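PDB 1FUX: UPF0098 protein YbcL from Escherichia coli, which is of unknown function but belongs to the phosphatidylethanolamine-binding protein family and is homologous to a mammalian Raf kinase inhibitor protein. Local coordinates for residues W66-I71 with T92-G97; V52-A57 with H118-K123; Q4-E9 with S35-G40. All coordinates share one frame; numbering follows the deposited sequence.

In the fold
Contacts 1 and 2 hold one antiparallel sheet of five strands: contact 1 adds the edge strand 95-96 to strand 63-72, and contact 2 joins strands 47-54 and 118-127. They touch where W66 meets V52, on neighbouring strands. Contact 3 belongs to another, three-stranded sheet packed against the first, and touches contact 1 where I71 meets W38. Contact 1 is the most buried, and combines backbone pairing with apolar side chains and one indole-glutamine hydrogen bond. Contact 2 is partly buried, running from an apolar V52-F122 pair to a cluster of aspartates and histidines. Contact 3, nearer the surface, has hydroxyl side chains outside and V5 and W38 inside.

Contact 1: residues W66-I71 with T92-G97; sequences WTVVNI and TGAVQG
W66 and Q96 meet at the edge of the indole. NE1 of W66 gives its proton to OE1 of Q96, 2.9 Å away, in a nearly straight bond (169°) that lies in the plane of the ring and in that of the amide, although the two planes stand 78° apart. Beyond CG the glutamine is extended, which carries its amide up to the ring. Its NE2 donates to the carbonyl of R84, and an amide suits the site because it can accept at one end and donate at the other. A phenylalanine in place of W66 would keep an aromatic ring but lack the N-H, and would probably leave OE1 of Q96 without this donor and the amide less firmly fixed.

A pair of backbone hydrogen bonds joins V69 and V95: V69 N lies 2.8 Å from V95 O, and V95 N returns a bond to V69 O. This adds the short edge strand 95-96 to strand 63-72 in the antiparallel sheet of the PEBP-type fold, while V143 and L147 of helix 140-148 pack on V69. Further along, G97 N donates to T67 O at 3.1 Å. Any CB on G97 would run into OG1 of T67, so glycine is the residue that fits. A water accepts from T67 N and lies 2.7 Å from G97 O, linking the two backbones.

On the W66 side of the sheet the CB of A94 rests 3.9 Å from CG1 of V68 and also touches CG1 of I71, a small methyl between two branched chains. Packing is looser toward solvent: V95 is partly exposed, and G93, in a turn whose backbone angles would jam a side chain against the preceding carbonyl, touches N70 at the exposed end.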
ATOM      1  N   TRP A  66       8.539  -5.315   3.256  1.00  9.85           N
ATOM      2  CA  TRP A  66       9.568  -4.714   4.131  1.00  9.36           C
ATOM      3  C   TRP A  66      10.059  -3.408   3.558  1.00 10.53           C
ATOM      4  O   TRP A  66      10.207  -3.341   2.321  1.00 11.04           O
ATOM      5  CB  TRP A  66      10.787  -5.680   4.079  1.00 11.35           C
ATOM      6  CG  TRP A  66      11.838  -5.408   5.127  1.00  8.16           C
ATOM      7  CD1 TRP A  66      11.700  -4.761   6.329  1.00  9.52           C
ATOM      8  CD2 TRP A  66      13.184  -5.937   5.094  1.00 11.81           C
ATOM      9  NE1 TRP A  66      12.897  -4.845   7.025  1.00 11.83           N
ATOM     10  CE2 TRP A  66      13.811  -5.546   6.275  1.00 12.79           C
ATOM     11  CE3 TRP A  66      13.900  -6.673   4.146  1.00 10.65           C
ATOM     12  CZ2 TRP A  66      15.167  -5.826   6.577  1.00 12.64           C
ATOM     13  CZ3 TRP A  66      15.247  -6.999   4.441  1.00 11.98           C
ATOM     14  CH2 TRP A  66      15.864  -6.582   5.657  1.00 11.44           C
ATOM     15  N   THR A  67      10.404  -2.413   4.345  1.00 10.27           N
ATOM     16  CA  THR A  67      11.079  -1.231   3.822  1.00 12.38           C
ATOM     17  C   THR A  67      12.136  -0.900   4.899  1.00 10.16           C
ATOM     18  O   THR A  67      11.763  -0.771   6.068  1.00 11.99           O
ATOM     19  CB  THR A  67      10.218   0.040   3.582  1.00 10.82           C
ATOM     20  OG1 THR A  67       9.636   0.464   4.811  1.00 12.48           O
ATOM     21  CG2 THR A  67       9.089  -0.220   2.587  1.00 10.32           C
ATOM     22  N   VAL A  68      13.363  -0.654   4.465  1.00 11.88           N
ATOM     23  CA  VAL A  68      14.403  -0.236   5.399  1.00 15.07           C
ATOM     24  C   VAL A  68      15.166   0.913   4.681  1.00 13.59           C
ATOM     25  O   VAL A  68      15.511   0.669   3.534  1.00 14.17           O
ATOM     26  CB  VAL A  68      15.599  -1.197   5.592  1.00 16.28           C
ATOM     27  CG1 VAL A  68      16.485  -0.701   6.754  1.00 16.58           C
ATOM     28  CG2 VAL A  68      15.177  -2.604   5.781  1.00 19.62           C
ATOM     29  N   VAL A  69      15.321   2.036   5.353  1.00 15.27           N
ATOM     30  CA  VAL A  69      16.006   3.117   4.636  1.00 17.08           C
ATOM     31  C   VAL A  69      17.058   3.675   5.585  1.00 19.06           C
ATOM     32  O   VAL A  69      17.153   3.268   6.755  1.00 21.20           O
ATOM     33  CB  VAL A  69      15.080   4.236   4.156  1.00 15.39           C
ATOM     34  CG1 VAL A  69      13.925   3.735   3.265  1.00 18.33           C
ATOM     35  CG2 VAL A  69      14.446   4.979   5.316  1.00 15.49           C
ATOM     36  N   ASN A  70      17.812   4.651   5.038  1.00 20.37           N
ATOM     37  CA  ASN A  70      18.832   5.336   5.842  1.00 19.34           C
ATOM     38  C   ASN A  70      19.922   4.361   6.277  1.00 20.90           C
ATOM     39  O   ASN A  70      20.572   4.533   7.326  1.00 22.11           O
ATOM     40  CB  ASN A  70      18.229   6.141   6.977  1.00 20.80           C
ATOM     41  CG  ASN A  70      17.253   7.257   6.592  1.00 16.53           C
ATOM     42  OD1 ASN A  70      17.208   7.639   5.437  1.00 17.20           O
ATOM     43  ND2 ASN A  70      16.474   7.788   7.519  1.00 17.33           N
ATOM     44  N   ILE A  71      20.201   3.397   5.417  1.00 19.57           N
ATOM     45  CA  ILE A  71      21.346   2.527   5.631  1.00 21.28           C
ATOM     46  C   ILE A  71      22.557   3.414   5.273  1.00 21.77           C
ATOM     47  O   ILE A  71      22.650   3.942   4.160  1.00 21.87           O
ATOM     48  CB  ILE A  71      21.287   1.244   4.850  1.00 19.84           C
ATOM     49  CG1 ILE A  71      20.041   0.400   5.254  1.00 21.38           C
ATOM     50  CG2 ILE A  71      22.556   0.445   5.132  1.00 22.49           C
ATOM     51  CD1 ILE A  71      19.727  -0.644   4.194  1.00 16.55           C
ATOM     52  N   THR A  92      23.017   0.454  12.707  1.00 22.60           N
ATOM     53  CA  THR A  92      22.784   1.746  13.328  1.00 23.82           C
ATOM     54  C   THR A  92      22.593   2.803  12.249  1.00 24.32           C
ATOM     55  O   THR A  92      23.242   2.759  11.218  1.00 25.77           O
ATOM     56  CB  THR A  92      23.906   2.136  14.320  1.00 26.65           C
ATOM     57  OG1 THR A  92      25.108   2.497  13.635  1.00 29.85           O
ATOM     58  CG2 THR A  92      24.269   0.888  15.129  1.00 25.00           C
ATOM     59  N   GLY A  93      21.618   3.651  12.469  1.00 21.35           N
ATOM     60  CA  GLY A  93      21.197   4.708  11.597  1.00 22.52           C
ATOM     61  C   GLY A  93      19.992   4.336  10.742  1.00 22.21           C
ATOM     62  O   GLY A  93      19.269   5.253  10.329  1.00 24.75           O
ATOM     63  N   ALA A  94      19.757   3.047  10.518  1.00 19.71           N
ATOM     64  CA  ALA A  94      18.702   2.661   9.556  1.00 19.97           C
ATOM     65  C   ALA A  94      17.386   2.697  10.281  1.00 19.24           C
ATOM     66  O   ALA A  94      17.329   2.763  11.519  1.00 16.89           O
ATOM     67  CB  ALA A  94      19.060   1.349   8.877  1.00 18.55           C
ATOM     68  N   VAL A  95      16.296   2.818   9.527  1.00 15.50           N
ATOM     69  CA  VAL A  95      14.959   2.943  10.065  1.00 16.33           C
ATOM     70  C   VAL A  95      14.038   2.079   9.182  1.00 15.13           C
ATOM     71  O   VAL A  95      14.324   2.014   7.985  1.00 14.23           O
ATOM     72  CB  VAL A  95      14.435   4.386  10.124  1.00 19.93           C
ATOM     73  CG1 VAL A  95      12.954   4.387  10.533  1.00 21.71           C
ATOM     74  CG2 VAL A  95      15.116   5.175  11.255  1.00 23.16           C
ATOM     75  N   GLN A  96      13.054   1.424   9.792  1.00 12.93           N
ATOM     76  CA  GLN A  96      12.149   0.578   9.004  1.00 12.78           C
ATOM     77  C   GLN A  96      10.784   1.273   8.919  1.00 11.80           C
ATOM     78  O   GLN A  96      10.333   1.857   9.918  1.00 12.72           O
ATOM     79  CB  GLN A  96      11.954  -0.800   9.694  1.00 13.69           C
ATOM     80  CG  GLN A  96      13.323  -1.474   9.985  1.00 15.96           C
ATOM     81  CD  GLN A  96      13.139  -2.915  10.496  1.00 15.31           C
ATOM     82  OE1 GLN A  96      13.050  -3.831   9.693  1.00 15.10           O
ATOM     83  NE2 GLN A  96      13.130  -3.155  11.806  1.00 16.53           N
ATOM     84  N   GLY A  97      10.187   1.255   7.727  1.00 11.47           N
ATOM     85  CA  GLY A  97       8.898   1.868   7.490  1.00 13.04           C
ATOM     86  C   GLY A  97       7.822   0.792   7.787  1.00 13.40           C
ATOM     87  O   GLY A  97       8.164  -0.351   8.072  1.00 11.09           O
TER
HETATM   88  O   HOH W   1       9.224  -2.543   6.860  1.00 23.90           O

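Contact 2: residues V52-A57 with H118-K123; sequences VYDPDA and HHYQFK
Two histidine-aspartate pairs stand next to each other, H118 with D54 and H119 with D56, joining a turn to the start of a strand. ND1 of H118 donates to the syn lone pair of OD2 of D54, 2.8 Å away, with the carboxylate and ring planes 54° apart. CG of D54 is anti to the backbone N (chi1 174°), which puts it on the side of H118. OD2 of D56 has two donors: ND1 of H119 at 3.0 Å, with OD2 in the plane of the H119 ring, and the backbone N of H119. Meanwhile CB of D56 sits over the centre of the H118 ring, 3.9 Å from its centroid, so one aspartate packs on one histidine and binds the other.

Residues D54 to A57 form a type I turn, and OD1 of D54 accepts from D56 N at 2.8 Å, an Asx turn. P55 suits such a bend and reaches tip to tip toward Q121. D54-P55-D56 belongs to the Asp-Pro-Asp-x-Pro signature of the PEBP family; in relatives this motif helps to line an anion-binding pocket, and H118 probably lies at the corresponding place here.

Ahead of the turn, strand 47-54 pairs antiparallel with strand 118-127, Y53 N and O bonding Q121 O and N. On one face V52 and F122 lie side by side: CG1 of V52 stands over the ring centre, and CG2 comes 3.6 Å from CD2 of F122. On the other face NE2 of Q121 meets the edge of the Y53 ring at CD2, while the tyrosine hydroxyl bonds S61 O and its side chain packs on G60 of the second subunit.

With ND1 bonded to D54 and NE2 to D115, the H118 imidazole is probably fixed in rotation; H119 and a salt bridge to K116 hold D56 likewise.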
ATOM      1  N   VAL A  52      10.913  -4.867  -0.156  1.00 11.53           N
ATOM      2  CA  VAL A  52      10.494  -6.196  -0.529  1.00 10.19           C
ATOM      3  C   VAL A  52       9.010  -6.014  -0.915  1.00 10.67           C
ATOM      4  O   VAL A  52       8.213  -5.518  -0.095  1.00 10.79           O
ATOM      5  CB  VAL A  52      10.610  -7.267   0.563  1.00 10.46           C
ATOM      6  CG1 VAL A  52      10.101  -8.608   0.059  1.00 10.30           C
ATOM      7  CG2 VAL A  52      12.073  -7.320   1.055  1.00  8.56           C
ATOM      8  N   TYR A  53       8.718  -6.369  -2.150  1.00  9.21           N
ATOM      9  CA  TYR A  53       7.384  -6.111  -2.706  1.00 11.69           C
ATOM     10  C   TYR A  53       6.870  -7.265  -3.538  1.00 13.67           C
ATOM     11  O   TYR A  53       7.673  -7.882  -4.246  1.00 14.16           O
ATOM     12  CB  TYR A  53       7.470  -4.875  -3.608  1.00 11.62           C
ATOM     13  CG  TYR A  53       6.110  -4.414  -4.172  1.00 10.30           C
ATOM     14  CD1 TYR A  53       5.223  -3.688  -3.386  1.00 10.58           C
ATOM     15  CD2 TYR A  53       5.820  -4.654  -5.473  1.00 10.68           C
ATOM     16  CE1 TYR A  53       3.998  -3.286  -3.948  1.00 10.36           C
ATOM     17  CE2 TYR A  53       4.630  -4.215  -6.081  1.00 11.67           C
ATOM     18  CZ  TYR A  53       3.734  -3.558  -5.270  1.00 11.59           C
ATOM     19  OH  TYR A  53       2.539  -3.093  -5.857  1.00 13.13           O
ATOM     20  N   ASP A  54       5.585  -7.582  -3.377  1.00 10.79           N
ATOM     21  CA  ASP A  54       4.963  -8.631  -4.195  1.00 10.35           C
ATOM     22  C   ASP A  54       3.877  -7.978  -5.039  1.00 10.77           C
ATOM     23  O   ASP A  54       2.798  -7.673  -4.565  1.00 11.53           O
ATOM     24  CB  ASP A  54       4.330  -9.647  -3.220  1.00 13.69           C
ATOM     25  CG  ASP A  54       3.519 -10.703  -3.938  1.00 14.87           C
ATOM     26  OD1 ASP A  54       3.580 -10.827  -5.179  1.00 13.54           O
ATOM     27  OD2 ASP A  54       2.758 -11.420  -3.225  1.00 17.25           O
ATOM     28  N   PRO A  55       4.112  -7.893  -6.359  1.00 10.74           N
ATOM     29  CA  PRO A  55       3.138  -7.330  -7.268  1.00 12.55           C
ATOM     30  C   PRO A  55       1.962  -8.264  -7.520  1.00 14.08           C
ATOM     31  O   PRO A  55       0.945  -7.755  -7.996  1.00 17.54           O
ATOM     32  CB  PRO A  55       3.971  -7.109  -8.512  1.00 14.41           C
ATOM     33  CG  PRO A  55       5.055  -8.142  -8.489  1.00 15.37           C
ATOM     34  CD  PRO A  55       5.397  -8.315  -6.997  1.00 13.68           C
ATOM     35  N   ASP A  56       2.067  -9.566  -7.206  1.00 11.58           N
ATOM     36  CA  ASP A  56       0.985 -10.499  -7.491  1.00 14.01           C
ATOM     37  C   ASP A  56      -0.051 -10.622  -6.388  1.00 14.15           C
ATOM     38  O   ASP A  56      -1.036 -11.372  -6.552  1.00 14.72           O
ATOM     39  CB  ASP A  56       1.646 -11.893  -7.725  1.00 14.15           C
ATOM     40  CG  ASP A  56       2.602 -11.891  -8.913  1.00 20.54           C
ATOM     41  OD1 ASP A  56       2.211 -11.318  -9.958  1.00 19.64           O
ATOM     42  OD2 ASP A  56       3.743 -12.420  -8.808  1.00 20.66           O
ATOM     43  N   ALA A  57       0.158  -9.945  -5.232  1.00 11.86           N
ATOM     44  CA  ALA A  57      -0.839 -10.091  -4.174  1.00 13.11           C
ATOM     45  C   ALA A  57      -2.158  -9.539  -4.676  1.00 13.01           C
ATOM     46  O   ALA A  57      -2.138  -8.469  -5.263  1.00 13.07           O
ATOM     47  CB  ALA A  57      -0.341  -9.367  -2.931  1.00 13.31           C
ATOM     48  N   HIS A 118       4.079 -16.506  -6.398  1.00 19.45           N
ATOM     49  CA  HIS A 118       4.213 -15.070  -6.382  1.00 16.88           C
ATOM     50  C   HIS A 118       5.711 -14.787  -6.457  1.00 17.57           C
ATOM     51  O   HIS A 118       6.548 -15.591  -6.051  1.00 17.26           O
ATOM     52  CB  HIS A 118       3.656 -14.465  -5.077  1.00 16.94           C
ATOM     53  CG  HIS A 118       2.169 -14.503  -4.994  1.00 14.36           C
ATOM     54  ND1 HIS A 118       1.478 -13.689  -4.130  1.00 15.62           N
ATOM     55  CD2 HIS A 118       1.234 -15.253  -5.664  1.00 16.82           C
ATOM     56  CE1 HIS A 118       0.168 -13.923  -4.260  1.00 16.52           C
ATOM     57  NE2 HIS A 118       0.015 -14.851  -5.178  1.00 16.54           N
ATOM     58  N   HIS A 119       6.019 -13.650  -7.031  1.00 17.14           N
ATOM     59  CA  HIS A 119       7.393 -13.207  -7.238  1.00 17.94           C
ATOM     60  C   HIS A 119       7.713 -12.145  -6.215  1.00 18.80           C
ATOM     61  O   HIS A 119       7.100 -11.064  -6.269  1.00 20.60           O
ATOM     62  CB  HIS A 119       7.361 -12.602  -8.667  1.00 21.47           C
ATOM     63  CG  HIS A 119       7.185 -13.748  -9.622  1.00 26.74           C
ATOM     64  ND1 HIS A 119       5.903 -14.205  -9.937  1.00 29.41           N
ATOM     65  CD2 HIS A 119       8.074 -14.540 -10.254  1.00 27.60           C
ATOM     66  CE1 HIS A 119       6.013 -15.235 -10.766  1.00 30.15           C
ATOM     67  NE2 HIS A 119       7.311 -15.445 -10.964  1.00 30.90           N
ATOM     68  N   TYR A 120       8.578 -12.392  -5.256  1.00 14.53           N
ATOM     69  CA  TYR A 120       8.865 -11.425  -4.209  1.00 14.06           C
ATOM     70  C   TYR A 120      10.098 -10.629  -4.618  1.00 16.02           C
ATOM     71  O   TYR A 120      11.160 -11.281  -4.736  1.00 17.13           O
ATOM     72  CB  TYR A 120       9.117 -12.155  -2.856  1.00 13.08           C
ATOM     73  CG  TYR A 120       7.817 -12.839  -2.508  1.00 13.62           C
ATOM     74  CD1 TYR A 120       7.523 -14.104  -2.985  1.00 12.78           C
ATOM     75  CD2 TYR A 120       6.884 -12.173  -1.693  1.00 13.56           C
ATOM     76  CE1 TYR A 120       6.315 -14.725  -2.683  1.00 14.46           C
ATOM     77  CE2 TYR A 120       5.644 -12.779  -1.418  1.00 12.97           C
ATOM     78  CZ  TYR A 120       5.399 -14.045  -1.895  1.00 14.95           C
ATOM     79  OH  TYR A 120       4.194 -14.684  -1.660  1.00 15.53           O
ATOM     80  N   GLN A 121       9.930  -9.361  -4.923  1.00 13.44           N
ATOM     81  CA  GLN A 121      11.073  -8.555  -5.379  1.00 15.45           C
ATOM     82  C   GLN A 121      11.810  -7.986  -4.188  1.00 14.67           C
ATOM     83  O   GLN A 121      11.335  -7.101  -3.459  1.00 12.44           O
ATOM     84  CB  GLN A 121      10.630  -7.421  -6.315  1.00 19.45           C
ATOM     85  CG  GLN A 121       9.650  -7.780  -7.399  1.00 25.86           C
ATOM     86  CD  GLN A 121       8.818  -6.787  -8.150  1.00 29.34           C
ATOM     87  OE1 GLN A 121       8.486  -6.984  -9.348  1.00 34.21           O
ATOM     88  NE2 GLN A 121       8.347  -5.660  -7.651  1.00 30.07           N
ATOM     89  N   PHE A 122      13.039  -8.491  -3.978  1.00 13.66           N
ATOM     90  CA  PHE A 122      13.929  -8.018  -2.920  1.00 12.27           C
ATOM     91  C   PHE A 122      14.859  -7.051  -3.653  1.00 15.37           C
ATOM     92  O   PHE A 122      15.682  -7.482  -4.474  1.00 16.48           O
ATOM     93  CB  PHE A 122      14.770  -9.129  -2.274  1.00 14.23           C
ATOM     94  CG  PHE A 122      14.004 -10.003  -1.315  1.00 12.87           C
ATOM     95  CD1 PHE A 122      13.032 -10.901  -1.766  1.00 14.70           C
ATOM     96  CD2 PHE A 122      14.293  -9.896   0.028  1.00 14.84           C
ATOM     97  CE1 PHE A 122      12.344 -11.675  -0.826  1.00 14.64           C
ATOM     98  CE2 PHE A 122      13.609 -10.663   0.969  1.00 12.46           C
ATOM     99  CZ  PHE A 122      12.656 -11.560   0.504  1.00 13.28           C
ATOM    100  N   LYS A 123      14.749  -5.777  -3.322  1.00 15.37           N
ATOM    101  CA  LYS A 123      15.471  -4.760  -4.066  1.00 17.08           C
ATOM    102  C   LYS A 123      16.295  -3.836  -3.202  1.00 16.19           C
ATOM    103  O   LYS A 123      15.881  -3.320  -2.166  1.00 15.56           O
ATOM    104  CB  LYS A 123      14.355  -3.951  -4.787  1.00 15.74           C
ATOM    105  CG  LYS A 123      14.814  -2.745  -5.631  1.00 20.38           C
ATOM    106  CD  LYS A 123      13.622  -2.530  -6.590  1.00 22.29           C
ATOM    107  CE  LYS A 123      13.669  -1.229  -7.354  1.00 27.37           C
ATOM    108  NZ  LYS A 123      12.344  -1.012  -8.048  1.00 27.08           N
TER

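Contact 3: residues Q4-E9 with S35-G40; sequences QVTSNE and SLTWSG
S7 reaches across to the carbonyl of S35 and the side chain of L36. Its CB lies 3.1 Å from the carbonyl oxygen of S35 and 4.1 Å from CD2 of L36. Beyond CB the hydroxyl oxygen OG is anti to the backbone N (chi1 169°), which places it 2.8 Å from the same oxygen of S35, to which it donates. This OG also accepts from E9 N, 2.9 Å away, forming an ST turn, and from I10 N. A serine suits the place because one small group both donates and accepts where the strand ends. E9 then returns to S35, its OE1 taking a bond from the backbone N of S35 at 2.7 Å.

Upstream, strand 4-6 pairs antiparallel with strand 36-39, which pairs on its other side with strand 77-78, in the smaller sheet packed against the large one. T6 N donates to T37 O, 2.8 Å away, and Q4 N to S39 O, each pair returning a bond. V5 and W38 form the non-hydrogen-bonded pair on the inner face, CB to CB 4.2 Å, and both pack on V124 of the large sheet. Threonine, serine and glutamine suit the outer face, where T6 OG1 comes 3.6 Å from CB of T37.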
ATOM      1  N   GLN A   4      25.019  -4.321  -7.934  1.00 21.00           N
ATOM      2  CA  GLN A   4      24.599  -5.700  -7.813  1.00 20.28           C
ATOM      3  C   GLN A   4      24.308  -6.099  -6.345  1.00 16.10           C
ATOM      4  O   GLN A   4      24.760  -5.365  -5.495  1.00 16.60           O
ATOM      5  CB  GLN A   4      25.701  -6.650  -8.346  1.00 23.51           C
ATOM      6  CG  GLN A   4      25.984  -6.634  -9.838  1.00 23.98           C
ATOM      7  CD  GLN A   4      27.458  -6.870 -10.165  1.00 24.94           C
ATOM      8  OE1 GLN A   4      27.965  -7.925  -9.835  1.00 25.88           O
ATOM      9  NE2 GLN A   4      28.107  -5.890 -10.780  1.00 24.81           N
ATOM     10  N   VAL A   5      23.550  -7.129  -6.163  1.00 19.46           N
ATOM     11  CA  VAL A   5      23.210  -7.641  -4.812  1.00 18.46           C
ATOM     12  C   VAL A   5      23.194  -9.154  -4.877  1.00 19.72           C
ATOM     13  O   VAL A   5      22.809  -9.782  -5.870  1.00 19.78           O
ATOM     14  CB  VAL A   5      21.892  -7.093  -4.250  1.00 20.31           C
ATOM     15  CG1 VAL A   5      20.715  -7.433  -5.121  1.00 19.41           C
ATOM     16  CG2 VAL A   5      21.652  -7.601  -2.811  1.00 17.94           C
ATOM     17  N   THR A   6      23.644  -9.816  -3.791  1.00 18.61           N
ATOM     18  CA  THR A   6      23.643 -11.249  -3.670  1.00 20.16           C
ATOM     19  C   THR A   6      23.035 -11.671  -2.305  1.00 18.01           C
ATOM     20  O   THR A   6      22.909 -10.800  -1.453  1.00 18.18           O
ATOM     21  CB  THR A   6      25.066 -11.857  -3.666  1.00 20.64           C
ATOM     22  OG1 THR A   6      25.834 -11.344  -2.565  1.00 22.93           O
ATOM     23  CG2 THR A   6      25.782 -11.465  -4.953  1.00 24.32           C
ATOM     24  N   SER A   7      22.754 -12.956  -2.174  1.00 17.66           N
ATOM     25  CA  SER A   7      22.222 -13.439  -0.897  1.00 20.68           C
ATOM     26  C   SER A   7      22.657 -14.900  -0.724  1.00 21.07           C
ATOM     27  O   SER A   7      22.641 -15.718  -1.633  1.00 23.80           O
ATOM     28  CB  SER A   7      20.692 -13.337  -0.748  1.00 17.20           C
ATOM     29  OG  SER A   7      20.294 -14.082   0.424  1.00 17.05           O
ATOM     30  N   ASN A   8      22.849 -15.254   0.552  1.00 24.91           N
ATOM     31  CA  ASN A   8      23.205 -16.641   0.878  1.00 26.97           C
ATOM     32  C   ASN A   8      21.960 -17.496   1.073  1.00 25.98           C
ATOM     33  O   ASN A   8      21.990 -18.739   1.059  1.00 25.75           O
ATOM     34  CB  ASN A   8      24.030 -16.637   2.175  1.00 29.73           C
ATOM     35  CG  ASN A   8      25.210 -15.710   2.230  1.00 34.74           C
ATOM     36  OD1 ASN A   8      26.112 -15.733   1.372  1.00 35.84           O
ATOM     37  ND2 ASN A   8      25.337 -14.857   3.258  1.00 37.27           N
ATOM     38  N   GLU A   9      20.807 -16.825   1.250  1.00 22.22           N
ATOM     39  CA  GLU A   9      19.562 -17.521   1.499  1.00 22.14           C
ATOM     40  C   GLU A   9      18.510 -17.473   0.398  1.00 22.01           C
ATOM     41  O   GLU A   9      17.612 -18.320   0.402  1.00 22.41           O
ATOM     42  CB  GLU A   9      18.872 -16.964   2.751  1.00 23.23           C
ATOM     43  CG  GLU A   9      19.618 -17.124   4.060  1.00 22.60           C
ATOM     44  CD  GLU A   9      20.791 -16.209   4.259  1.00 23.93           C
ATOM     45  OE1 GLU A   9      20.797 -15.032   3.871  1.00 23.31           O
ATOM     46  OE2 GLU A   9      21.806 -16.689   4.852  1.00 24.56           O
ATOM     47  N   SER A  35      19.764 -12.532   4.360  1.00 14.41           N
ATOM     48  CA  SER A  35      20.890 -11.627   4.247  1.00 16.11           C
ATOM     49  C   SER A  35      20.947 -11.125   2.793  1.00 13.22           C
ATOM     50  O   SER A  35      20.423 -11.746   1.889  1.00 14.67           O
ATOM     51  CB  SER A  35      22.261 -12.268   4.558  1.00 16.27           C
ATOM     52  OG  SER A  35      22.515 -13.284   3.586  1.00 18.43           O
ATOM     53  N   LEU A  36      21.604 -10.011   2.598  1.00 15.51           N
ATOM     54  CA  LEU A  36      21.825  -9.349   1.310  1.00 14.09           C
ATOM     55  C   LEU A  36      23.187  -8.644   1.352  1.00 14.46           C
ATOM     56  O   LEU A  36      23.542  -7.954   2.307  1.00 13.77           O
ATOM     57  CB  LEU A  36      20.771  -8.239   1.023  1.00 14.86           C
ATOM     58  CG  LEU A  36      19.324  -8.769   0.932  1.00 15.40           C
ATOM     59  CD1 LEU A  36      18.277  -7.647   1.028  1.00 16.76           C
ATOM     60  CD2 LEU A  36      19.082  -9.569  -0.341  1.00 13.59           C
ATOM     61  N   THR A  37      23.964  -8.831   0.279  1.00 14.94           N
ATOM     62  CA  THR A  37      25.253  -8.137   0.213  1.00 15.58           C
ATOM     63  C   THR A  37      25.312  -7.433  -1.187  1.00 13.75           C
ATOM     64  O   THR A  37      25.193  -8.167  -2.154  1.00 16.27           O
ATOM     65  CB  THR A  37      26.436  -9.129   0.247  1.00 19.10           C
ATOM     66  OG1 THR A  37      26.275  -9.988   1.391  1.00 20.87           O
ATOM     67  CG2 THR A  37      27.776  -8.385   0.333  1.00 16.57           C
ATOM     68  N   TRP A  38      25.532  -6.175  -1.158  1.00 14.27           N
ATOM     69  CA  TRP A  38      25.599  -5.472  -2.453  1.00 18.99           C
ATOM     70  C   TRP A  38      26.993  -4.966  -2.785  1.00 19.24           C
ATOM     71  O   TRP A  38      27.819  -4.659  -1.908  1.00 22.20           O
ATOM     72  CB  TRP A  38      24.569  -4.355  -2.427  1.00 15.76           C
ATOM     73  CG  TRP A  38      24.546  -3.414  -1.285  1.00 14.53           C
ATOM     74  CD1 TRP A  38      25.150  -2.205  -1.203  1.00 15.12           C
ATOM     75  CD2 TRP A  38      23.822  -3.556  -0.038  1.00 15.34           C
ATOM     76  NE1 TRP A  38      24.861  -1.562  -0.034  1.00 16.17           N
ATOM     77  CE2 TRP A  38      24.028  -2.400   0.705  1.00 16.16           C
ATOM     78  CE3 TRP A  38      22.999  -4.575   0.493  1.00 16.60           C
ATOM     79  CZ2 TRP A  38      23.490  -2.161   1.985  1.00 16.35           C
ATOM     80  CZ3 TRP A  38      22.460  -4.340   1.765  1.00 14.53           C
ATOM     81  CH2 TRP A  38      22.697  -3.159   2.508  1.00 14.71           C
ATOM     82  N   SER A  39      27.175  -4.740  -4.082  1.00 20.21           N
ATOM     83  CA  SER A  39      28.469  -4.267  -4.576  1.00 21.58           C
ATOM     84  C   SER A  39      28.257  -3.428  -5.824  1.00 24.11           C
ATOM     85  O   SER A  39      27.138  -3.260  -6.339  1.00 21.57           O
ATOM     86  CB  SER A  39      29.357  -5.468  -4.911  1.00 20.98           C
ATOM     87  OG  SER A  39      28.863  -6.045  -6.141  1.00 22.46           O
ATOM     88  N   GLY A  40      29.363  -2.901  -6.360  1.00 24.42           N
ATOM     89  CA  GLY A  40      29.168  -2.026  -7.539  1.00 23.75           C
ATOM     90  C   GLY A  40      28.556  -0.738  -7.032  1.00 24.58           C
ATOM     91  O   GLY A  40      27.918  -0.031  -7.828  1.00 25.87           O
TER